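Local coordinates for protein amine Dehydrogenase (Pseudomonas putida, PDB 1JMX) that carries two covalently bound c-type hemes and probably passes on electrons within a quinohemoprotein amine dehydrogenase, at residues P175-L180 and Q206-K211; N234-R239 and V252-D257; F210-K215 and G228-Y233. All coordinates share one frame; numbering follows the deposited sequence.

Interaction 1 of 3, residues P175-L180 and Q206-K211; sequences PKADAL and QGDTFK
The carbonyl oxygen of Gln-206 is the best-held polar atom here, with two donors on it. Thr-209 OG1 lies 2.7 Å from Gln-206 O, in the carbonyl plane and on a lone pair. The backbone N of Thr-209 is the second donor and closes a type II' turn from Gln-206 to Thr-209. Gly-207 is its second residue, where a type II' turn needs a positive phi (63°). The turn joins strand 194-204 to strand 209-218, and it brings Asp-208 and Phe-210 up to the short 3-10 segment 177-179.

Between the two segments the contact is packing. The CB of Ala-177 points at the other segment and lies between Phe-210 and Asp-208. Ala-177 CB meets Phe-210 CZ at 3.4 Å and Asp-208 OD2 at 3.5 Å. The other carboxylate oxygen, Asp-208 OD1, forms a salt bridge with Lys-62 of helix 54-67. Phe-210 has its CG anti to the carbonyl carbon, chi1 -53°, and its ring reaches the 3-10 turn tip first. Ala-177 O lies at the ring edge, in plane, 3.3 Å from Phe-210 CZ. Ala-177 O also accepts the backbone N-H of Leu-180, 3.3 Å from Leu-180 N. The Leu-180 side chain crosses Phe-210 at about a right angle, with CD1 4.1 Å from Phe-210 CZ.

An alanine in place of Phe-210 would remove the ring that Ala-177 and Leu-180 pack on, and would probably loosen the 3-10 turn over this end of the barrel. The contact packs the linker after helix 165-173 on the hairpin end of the barrel. The edge of an aromatic ring carries a slight positive charge, so its approach to Ala-177 O is likely to be mildly attractive. The cohesion between the segments is otherwise mainly apolar.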
loop_
_atom_site.group_PDB
_atom_site.type_symbol
_atom_site.label_atom_id
_atom_site.label_comp_id
_atom_site.label_asym_id
_atom_site.label_seq_id
_atom_site.Cartn_x
_atom_site.Cartn_y
_atom_site.Cartn_z
ATOM N N PRO A 175 -19.493 22.523 -21.885
ATOM C CA PRO A 175 -19.985 22.159 -23.223
ATOM C C PRO A 175 -20.789 20.857 -23.247
ATOM O O PRO A 175 -20.681 20.028 -22.341
ATOM C CB PRO A 175 -18.693 22.011 -24.025
ATOM C CG PRO A 175 -17.747 21.452 -22.998
ATOM C CD PRO A 175 -18.033 22.332 -21.796
ATOM N N LYS A 176 -21.582 20.672 -24.297
ATOM C CA LYS A 176 -22.379 19.452 -24.432
ATOM C C LYS A 176 -21.563 18.392 -25.173
ATOM O O LYS A 176 -20.470 18.676 -25.671
ATOM C CB LYS A 176 -23.708 19.751 -25.153
ATOM C CG LYS A 176 -24.631 18.537 -25.343
ATOM C CD LYS A 176 -26.030 18.920 -25.838
ATOM C CE LYS A 176 -25.983 19.846 -27.046
ATOM N NZ LYS A 176 -27.276 19.887 -27.786
ATOM N N ALA A 177 -22.075 17.163 -25.200
ATOM C CA ALA A 177 -21.408 16.049 -25.861
ATOM C C ALA A 177 -21.509 16.146 -27.378
ATOM O O ALA A 177 -20.831 15.417 -28.099
ATOM C CB ALA A 177 -21.999 14.723 -25.372
ATOM N N ASP A 178 -22.377 17.028 -27.861
ATOM C CA ASP A 178 -22.552 17.216 -29.295
ATOM C C ASP A 178 -21.309 17.872 -29.918
ATOM O O ASP A 178 -21.150 17.886 -31.140
ATOM C CB ASP A 178 -23.800 18.071 -29.568
ATOM C CG ASP A 178 -23.591 19.549 -29.243
ATOM O OD1 ASP A 178 -22.879 19.879 -28.271
ATOM O OD2 ASP A 178 -24.148 20.396 -29.969
ATOM N N ALA A 179 -20.441 18.422 -29.068
ATOM C CA ALA A 179 -19.210 19.075 -29.511
ATOM C C ALA A 179 -18.058 18.109 -29.797
ATOM O O ALA A 179 -17.029 18.525 -30.328
ATOM C CB ALA A 179 -18.763 20.107 -28.478
ATOM N N LEU A 180 -18.233 16.829 -29.469
ATOM C CA LEU A 180 -17.172 15.836 -29.667
ATOM C C LEU A 180 -17.189 14.975 -30.933
ATOM O O LEU A 180 -16.134 14.526 -31.378
ATOM C CB LEU A 180 -17.041 14.935 -28.432
ATOM C CG LEU A 180 -16.783 15.644 -27.099
ATOM C CD1 LEU A 180 -16.610 14.612 -26.013
ATOM C CD2 LEU A 180 -15.554 16.539 -27.184
ATOM N N GLN A 206 -26.554 6.883 -27.693
ATOM C CA GLN A 206 -27.490 7.314 -26.658
ATOM C C GLN A 206 -26.895 8.275 -25.615
ATOM O O GLN A 206 -25.929 7.932 -24.931
ATOM C CB GLN A 206 -28.054 6.080 -25.940
ATOM C CG GLN A 206 -26.963 5.088 -25.468
ATOM C CD GLN A 206 -27.082 4.682 -23.989
ATOM O OE1 GLN A 206 -27.523 3.565 -23.672
ATOM N NE2 GLN A 206 -26.654 5.577 -23.079
ATOM N N GLY A 207 -27.468 9.473 -25.506
ATOM C CA GLY A 207 -27.025 10.448 -24.514
ATOM C C GLY A 207 -25.609 11.005 -24.591
ATOM O O GLY A 207 -25.266 11.714 -25.537
ATOM N N ASP A 208 -24.819 10.771 -23.543
ATOM C CA ASP A 208 -23.425 11.240 -23.501
ATOM C C ASP A 208 -22.426 10.137 -23.828
ATOM O O ASP A 208 -21.253 10.223 -23.469
ATOM C CB ASP A 208 -23.092 11.861 -22.140
ATOM C CG ASP A 208 -23.754 13.212 -21.930
ATOM O OD1 ASP A 208 -23.750 13.705 -20.779
ATOM O OD2 ASP A 208 -24.272 13.787 -22.915
ATOM N N THR A 209 -22.908 9.089 -24.489
ATOM C CA THR A 209 -22.065 7.974 -24.894
ATOM C C THR A 209 -21.791 8.102 -26.400
ATOM O O THR A 209 -22.503 8.820 -27.112
ATOM C CB THR A 209 -22.728 6.613 -24.579
ATOM O OG1 THR A 209 -23.826 6.396 -25.464
ATOM C CG2 THR A 209 -23.247 6.586 -23.157
ATOM N N PHE A 210 -20.754 7.421 -26.878
ATOM C CA PHE A 210 -20.375 7.485 -28.285
ATOM C C PHE A 210 -19.834 6.151 -28.753
ATOM O O PHE A 210 -19.504 5.275 -27.945
ATOM C CB PHE A 210 -19.243 8.504 -28.508
ATOM C CG PHE A 210 -19.510 9.874 -27.953
ATOM C CD1 PHE A 210 -20.117 10.852 -28.739
ATOM C CD2 PHE A 210 -19.120 10.203 -26.655
ATOM C CE1 PHE A 210 -20.333 12.130 -28.242
ATOM C CE2 PHE A 210 -19.332 11.483 -26.146
ATOM C CZ PHE A 210 -19.937 12.447 -26.939
ATOM N N LYS A 211 -19.768 6.011 -30.076
ATOM C CA LYS A 211 -19.188 4.844 -30.733
ATOM C C LYS A 211 -17.809 5.381 -31.108
ATOM O O LYS A 211 -17.674 6.555 -31.465
ATOM C CB LYS A 211 -19.957 4.465 -32.002
ATOM C CG LYS A 211 -21.333 3.844 -31.766
ATOM C CD LYS A 211 -21.859 3.258 -33.075
ATOM C CE LYS A 211 -23.242 2.619 -32.927
ATOM N NZ LYS A 211 -23.711 2.012 -34.223
#

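Interaction 2 of 3, residues N234-R239 and V252-D257; sequences NGYEWR and VFAALD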
loop_
_atom_site.group_PDB
_atom_site.type_symbol
_atom_site.label_atom_id
_atom_site.label_comp_id
_atom_site.label_asym_id
_atom_site.label_seq_id
_atom_site.Cartn_x
_atom_site.Cartn_y
_atom_site.Cartn_z
ATOM N N ASN A 234 -19.204 15.132 -16.881
ATOM C CA ASN A 234 -19.001 16.545 -16.581
ATOM C C ASN A 234 -18.527 17.404 -17.755
ATOM O O ASN A 234 -17.778 18.357 -17.565
ATOM C CB ASN A 234 -18.041 16.678 -15.392
ATOM C CG ASN A 234 -18.080 18.051 -14.750
ATOM O OD1 ASN A 234 -19.050 18.785 -14.885
ATOM N ND2 ASN A 234 -17.017 18.399 -14.040
ATOM N N GLY A 235 -18.935 17.038 -18.967
ATOM C CA GLY A 235 -18.582 17.813 -20.144
ATOM C C GLY A 235 -17.160 17.751 -20.659
ATOM O O GLY A 235 -16.882 18.327 -21.709
ATOM N N TYR A 236 -16.261 17.066 -19.952
ATOM C CA TYR A 236 -14.871 16.965 -20.399
ATOM C C TYR A 236 -14.184 15.650 -20.044
ATOM O O TYR A 236 -13.258 15.243 -20.738
ATOM C CB TYR A 236 -14.033 18.149 -19.893
ATOM C CG TYR A 236 -13.615 18.078 -18.435
ATOM C CD1 TYR A 236 -12.296 17.792 -18.082
ATOM C CD2 TYR A 236 -14.535 18.309 -17.413
ATOM C CE1 TYR A 236 -11.902 17.741 -16.750
ATOM C CE2 TYR A 236 -14.155 18.260 -16.079
ATOM C CZ TYR A 236 -12.839 17.980 -15.754
ATOM O OH TYR A 236 -12.456 17.968 -14.438
ATOM N N GLU A 237 -14.643 14.984 -18.982
ATOM C CA GLU A 237 -14.052 13.715 -18.551
ATOM C C GLU A 237 -14.440 12.527 -19.420
ATOM O O GLU A 237 -15.436 11.843 -19.182
ATOM C CB GLU A 237 -14.363 13.433 -17.079
ATOM C CG GLU A 237 -13.625 14.336 -16.093
ATOM C CD GLU A 237 -12.129 14.030 -15.968
ATOM O OE1 GLU A 237 -11.575 13.238 -16.762
ATOM O OE2 GLU A 237 -11.494 14.594 -15.054
ATOM N N TRP A 238 -13.597 12.275 -20.413
ATOM C CA TRP A 238 -13.782 11.202 -21.372
ATOM C C TRP A 238 -13.274 9.858 -20.863
ATOM O O TRP A 238 -12.108 9.719 -20.501
ATOM C CB TRP A 238 -13.066 11.582 -22.668
ATOM C CG TRP A 238 -13.020 10.518 -23.715
ATOM C CD1 TRP A 238 -12.144 9.471 -23.786
ATOM C CD2 TRP A 238 -13.839 10.439 -24.886
ATOM N NE1 TRP A 238 -12.361 8.749 -24.934
ATOM C CE2 TRP A 238 -13.395 9.320 -25.630
ATOM C CE3 TRP A 238 -14.902 11.205 -25.383
ATOM C CZ2 TRP A 238 -13.980 8.951 -26.851
ATOM C CZ3 TRP A 238 -15.482 10.839 -26.591
ATOM C CH2 TRP A 238 -15.019 9.721 -27.311
ATOM N N ARG A 239 -14.161 8.867 -20.853
ATOM C CA ARG A 239 -13.819 7.520 -20.421
ATOM C C ARG A 239 -14.226 6.564 -21.522
ATOM O O ARG A 239 -15.397 6.456 -21.852
ATOM C CB ARG A 239 -14.545 7.159 -19.122
ATOM C CG ARG A 239 -14.112 7.982 -17.938
ATOM C CD ARG A 239 -12.647 7.759 -17.613
ATOM N NE ARG A 239 -12.237 8.583 -16.485
ATOM C CZ ARG A 239 -11.998 9.885 -16.568
ATOM N NH1 ARG A 239 -12.114 10.513 -17.727
ATOM N NH2 ARG A 239 -11.690 10.570 -15.484
ATOM N N VAL A 252 -8.556 7.398 -20.758
ATOM C CA VAL A 252 -8.877 8.382 -19.738
ATOM C C VAL A 252 -8.310 9.700 -20.266
ATOM O O VAL A 252 -7.112 9.987 -20.134
ATOM C CB VAL A 252 -8.264 8.012 -18.364
ATOM C CG1 VAL A 252 -8.500 9.120 -17.359
ATOM C CG2 VAL A 252 -8.856 6.699 -17.865
ATOM N N PHE A 253 -9.161 10.449 -20.958
ATOM C CA PHE A 253 -8.756 11.721 -21.538
ATOM C C PHE A 253 -9.569 12.858 -20.960
ATOM O O PHE A 253 -10.607 12.650 -20.328
ATOM C CB PHE A 253 -8.975 11.744 -23.063
ATOM C CG PHE A 253 -8.394 10.571 -23.802
ATOM C CD1 PHE A 253 -7.217 9.965 -23.386
ATOM C CD2 PHE A 253 -9.043 10.065 -24.924
ATOM C CE1 PHE A 253 -6.696 8.872 -24.072
ATOM C CE2 PHE A 253 -8.528 8.974 -25.616
ATOM C CZ PHE A 253 -7.350 8.377 -25.184
ATOM N N ALA A 254 -9.061 14.061 -21.180
ATOM C CA ALA A 254 -9.720 15.282 -20.780
ATOM C C ALA A 254 -9.952 15.904 -22.143
ATOM O O ALA A 254 -9.007 16.129 -22.890
ATOM C CB ALA A 254 -8.804 16.142 -19.954
ATOM N N ALA A 255 -11.222 16.039 -22.509
ATOM C CA ALA A 255 -11.626 16.612 -23.786
ATOM C C ALA A 255 -11.988 18.072 -23.586
ATOM O O ALA A 255 -13.068 18.396 -23.087
ATOM C CB ALA A 255 -12.812 15.838 -24.349
ATOM N N LEU A 256 -11.078 18.952 -23.980
ATOM C CA LEU A 256 -11.276 20.387 -23.834
ATOM C C LEU A 256 -10.817 21.172 -25.066
ATOM O O LEU A 256 -9.738 20.912 -25.600
ATOM C CB LEU A 256 -10.490 20.885 -22.618
ATOM C CG LEU A 256 -10.847 20.310 -21.245
ATOM C CD1 LEU A 256 -9.744 20.649 -20.248
ATOM C CD2 LEU A 256 -12.212 20.843 -20.794
ATOM N N ASP A 257 -11.645 22.116 -25.518
ATOM C CA ASP A 257 -11.301 22.977 -26.656
ATOM C C ASP A 257 -10.960 22.174 -27.936
ATOM O O ASP A 257 -10.018 22.501 -28.660
ATOM C CB ASP A 257 -10.147 23.906 -26.196
ATOM C CG ASP A 257 -9.530 24.728 -27.324
ATOM O OD1 ASP A 257 -10.155 25.719 -27.774
ATOM O OD2 ASP A 257 -8.391 24.389 -27.740
#
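The Arg-239 side chain leaves strand 237-244 with CG anti to the carbonyl carbon, and the chain bends at chi2 (-63°). CG packs on the Tyr-233 ring of strand 223-233, and the chain then turns back to Glu-237. Arg-239 CD lies 3.9 Å from Val-252 CG2. NE is next to both methyls of Val-252. Arg-239 CZ is 3.7 Å from Val-252 CG1, which sits over the centre of one guanidinium face. At the tip, NH1 and NH2 grip one atom, Glu-237 OE1, end-on. The distances are 2.9 Å from Arg-239 NH1 and 3.0 Å from Arg-239 NH2 to Glu-237 OE1. Both bonds lie in the guanidinium plane but meet OE1 from above the carboxylate plane. NH1 also makes a weak bond to Trp-238 O, and NH2 has a second acid partner in Glu-35.

Strands 237-244 and 247-256 form an antiparallel hairpin of the barrel. Trp-238 and Phe-253 form the hydrogen-bonded pair. Beyond it, Ala-255 N gives Tyr-236 O an almost straight bond of 2.8 Å (178°), on a lone pair. Tyr-236 and Glu-237 both face Tyr-233, a classic beta bulge.

The sheet face opposite Arg-239 carries Trp-238 and Phe-253. They lie side by side and point the same way. The indole five-membered ring and the phenyl ring are nearly parallel, at 9°, but slid so far apart that they barely overlap. Trp-238 CD1 comes to 3.4 Å from Phe-253 CD2, and Trp-238 NE1 is hydrogen-bonded to Gln-251 OE1. At the bulge, Tyr-236 CB rests 3.4 Å from Leu-256 CD2.

One face is thus aromatic, while the other combines the Arg-239/Glu-237 salt bridge with Val-252 and Ala-254. Glu-237 OE2 pairs with Arg-79, so this buried carboxylate is set between two arginines. They would probably keep it ionised.

Interaction 3 of 3, residues F210-K215 and G228-Y233; sequences FKVEVK and GSAILY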
loop_
_atom_site.group_PDB
_atom_site.type_symbol
_atom_site.label_atom_id
_atom_site.label_comp_id
_atom_site.label_asym_id
_atom_site.label_seq_id
_atom_site.Cartn_x
_atom_site.Cartn_y
_atom_site.Cartn_z
ATOM N N PHE A 210 -20.754 7.421 -26.878
ATOM C CA PHE A 210 -20.375 7.485 -28.285
ATOM C C PHE A 210 -19.834 6.151 -28.753
ATOM O O PHE A 210 -19.504 5.275 -27.945
ATOM C CB PHE A 210 -19.243 8.504 -28.508
ATOM C CG PHE A 210 -19.510 9.874 -27.953
ATOM C CD1 PHE A 210 -20.117 10.852 -28.739
ATOM C CD2 PHE A 210 -19.120 10.203 -26.655
ATOM C CE1 PHE A 210 -20.333 12.130 -28.242
ATOM C CE2 PHE A 210 -19.332 11.483 -26.146
ATOM C CZ PHE A 210 -19.937 12.447 -26.939
ATOM N N LYS A 211 -19.768 6.011 -30.076
ATOM C CA LYS A 211 -19.188 4.844 -30.733
ATOM C C LYS A 211 -17.809 5.381 -31.108
ATOM O O LYS A 211 -17.674 6.555 -31.465
ATOM C CB LYS A 211 -19.957 4.465 -32.002
ATOM C CG LYS A 211 -21.333 3.844 -31.766
ATOM C CD LYS A 211 -21.859 3.258 -33.075
ATOM C CE LYS A 211 -23.242 2.619 -32.927
ATOM N NZ LYS A 211 -23.711 2.012 -34.223
ATOM N N VAL A 212 -16.783 4.547 -31.007
ATOM C CA VAL A 212 -15.421 4.996 -31.298
ATOM C C VAL A 212 -14.699 4.048 -32.242
ATOM O O VAL A 212 -14.800 2.828 -32.125
ATOM C CB VAL A 212 -14.574 5.139 -29.986
ATOM C CG1 VAL A 212 -13.237 5.801 -30.281
ATOM C CG2 VAL A 212 -15.330 5.943 -28.932
ATOM N N GLU A 213 -13.945 4.630 -33.166
ATOM C CA GLU A 213 -13.190 3.852 -34.136
ATOM C C GLU A 213 -11.779 4.410 -34.219
ATOM O O GLU A 213 -11.581 5.582 -34.513
ATOM C CB GLU A 213 -13.859 3.932 -35.509
ATOM C CG GLU A 213 -13.271 3.001 -36.550
ATOM C CD GLU A 213 -14.195 1.833 -36.882
ATOM O OE1 GLU A 213 -13.718 0.665 -36.882
ATOM O OE2 GLU A 213 -15.397 2.085 -37.156
ATOM N N VAL A 214 -10.804 3.566 -33.921
ATOM C CA VAL A 214 -9.410 3.963 -33.960
ATOM C C VAL A 214 -8.763 3.324 -35.181
ATOM O O VAL A 214 -8.885 2.115 -35.399
ATOM C CB VAL A 214 -8.675 3.497 -32.686
ATOM C CG1 VAL A 214 -7.294 4.088 -32.626
ATOM C CG2 VAL A 214 -9.470 3.892 -31.458
ATOM N N LYS A 215 -8.126 4.149 -36.005
ATOM C CA LYS A 215 -7.442 3.663 -37.195
ATOM C C LYS A 215 -6.034 4.243 -37.279
ATOM O O LYS A 215 -5.864 5.430 -37.524
ATOM C CB LYS A 215 -8.233 4.010 -38.460
ATOM C CG LYS A 215 -8.927 2.812 -39.096
ATOM C CD LYS A 215 -9.942 2.200 -38.138
ATOM C CE LYS A 215 -9.946 0.674 -38.203
ATOM N NZ LYS A 215 -10.684 0.065 -37.041
ATOM N N GLY A 228 -14.757 0.531 -30.215
ATOM C CA GLY A 228 -15.209 0.539 -28.838
ATOM C C GLY A 228 -16.228 1.621 -28.588
ATOM O O GLY A 228 -16.907 2.075 -29.511
ATOM N N SER A 229 -16.338 2.043 -27.337
ATOM C CA SER A 229 -17.287 3.081 -26.978
ATOM C C SER A 229 -16.736 3.962 -25.875
ATOM O O SER A 229 -15.719 3.649 -25.263
ATOM C CB SER A 229 -18.612 2.459 -26.549
ATOM O OG SER A 229 -18.401 1.511 -25.522
ATOM N N ALA A 230 -17.420 5.068 -25.625
ATOM C CA ALA A 230 -16.990 6.000 -24.604
ATOM C C ALA A 230 -18.164 6.789 -24.043
ATOM O O ALA A 230 -19.227 6.881 -24.668
ATOM C CB ALA A 230 -15.957 6.943 -25.174
ATOM N N ILE A 231 -17.979 7.296 -22.826
ATOM C CA ILE A 231 -18.971 8.103 -22.136
ATOM C C ILE A 231 -18.241 9.380 -21.780
ATOM O O ILE A 231 -17.020 9.386 -21.641
ATOM C CB ILE A 231 -19.487 7.430 -20.830
ATOM C CG1 ILE A 231 -20.154 6.091 -21.153
ATOM C CG2 ILE A 231 -20.527 8.330 -20.136
ATOM C CD1 ILE A 231 -20.762 5.387 -19.943
ATOM N N LEU A 232 -18.995 10.455 -21.629
ATOM C CA LEU A 232 -18.424 11.744 -21.300
ATOM C C LEU A 232 -19.068 12.257 -20.009
ATOM O O LEU A 232 -20.289 12.425 -19.933
ATOM C CB LEU A 232 -18.653 12.705 -22.475
ATOM C CG LEU A 232 -17.949 14.053 -22.664
ATOM C CD1 LEU A 232 -18.858 15.190 -22.267
ATOM C CD2 LEU A 232 -16.620 14.102 -21.943
ATOM N N TYR A 233 -18.231 12.436 -18.987
ATOM C CA TYR A 233 -18.651 12.927 -17.679
ATOM C C TYR A 233 -18.296 14.388 -17.497
ATOM O O TYR A 233 -17.228 14.831 -17.908
ATOM C CB TYR A 233 -17.959 12.148 -16.562
ATOM C CG TYR A 233 -18.242 10.674 -16.539
ATOM C CD1 TYR A 233 -17.288 9.760 -16.976
ATOM C CD2 TYR A 233 -19.444 10.185 -16.034
ATOM C CE1 TYR A 233 -17.518 8.397 -16.903
ATOM C CE2 TYR A 233 -19.686 8.826 -15.956
ATOM C CZ TYR A 233 -18.719 7.938 -16.389
ATOM O OH TYR A 233 -18.941 6.591 -16.297
#
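Two neighbouring strands of the eight-stranded antiparallel barrel, 209-218 and 223-233, meet here as arms of a beta hairpin. Phe-210 with Ala-230 and Val-212 with Gly-228 are hydrogen-bonded pairs. Lys-211 with Ser-229 is the non-hydrogen-bonded pair between them. The shortest of the four bonds runs from Phe-210 N to Ala-230 O, 2.7 Å, in the carbonyl plane. Val-212 N reaches Gly-228 O at 2.9 Å but from above the carbonyl plane.

Val-212 and Ala-230 share a face with Phe-210. Val-212 CG2, anti to the carbonyl carbon, touches Ala-230 CB at 3.9 Å. Phe-210 and Leu-232 lie side by side and point the same way. Leu-232 CB is at the ring edge, in plane, 3.9 Å from Phe-210 CE2. On the other face, Ser-229 CB lies 3.3 Å from Phe-210 O, and Lys-211 and Ser-229 are exposed.

Strand 194-204 flanks the pair beside 209-218, with Met-200 and Val-202 against Val-212 and Phe-210. Strand 237-244 flanks it beside 223-233, and its Trp-238 covers Val-212 and Ala-230. Helix 54-67 approaches Ile-231 and Tyr-233 through Lys-62 and Ala-65.

In the fold
From the N terminus, the chain leaves helix 165-173 through 175-180. Interaction 1 closes a loop when 206-211 returns after strands 182-190 and 194-204. Interaction 3 starts on the same strand, sharing Phe-210 and Lys-211, and closes the hairpin to 223-233. Interaction 2 follows in series and closes the next hairpin, 237-244 with 247-256. None of the three nests within another. They still touch in space. Trp-238 of interaction 2 packs on Phe-210 and Leu-180, and backbone hydrogen bonds join Arg-239 to Ile-231 and Asp-208 to Leu-232. Together they join the linker after helix 165-173 to consecutive strands of the barrel.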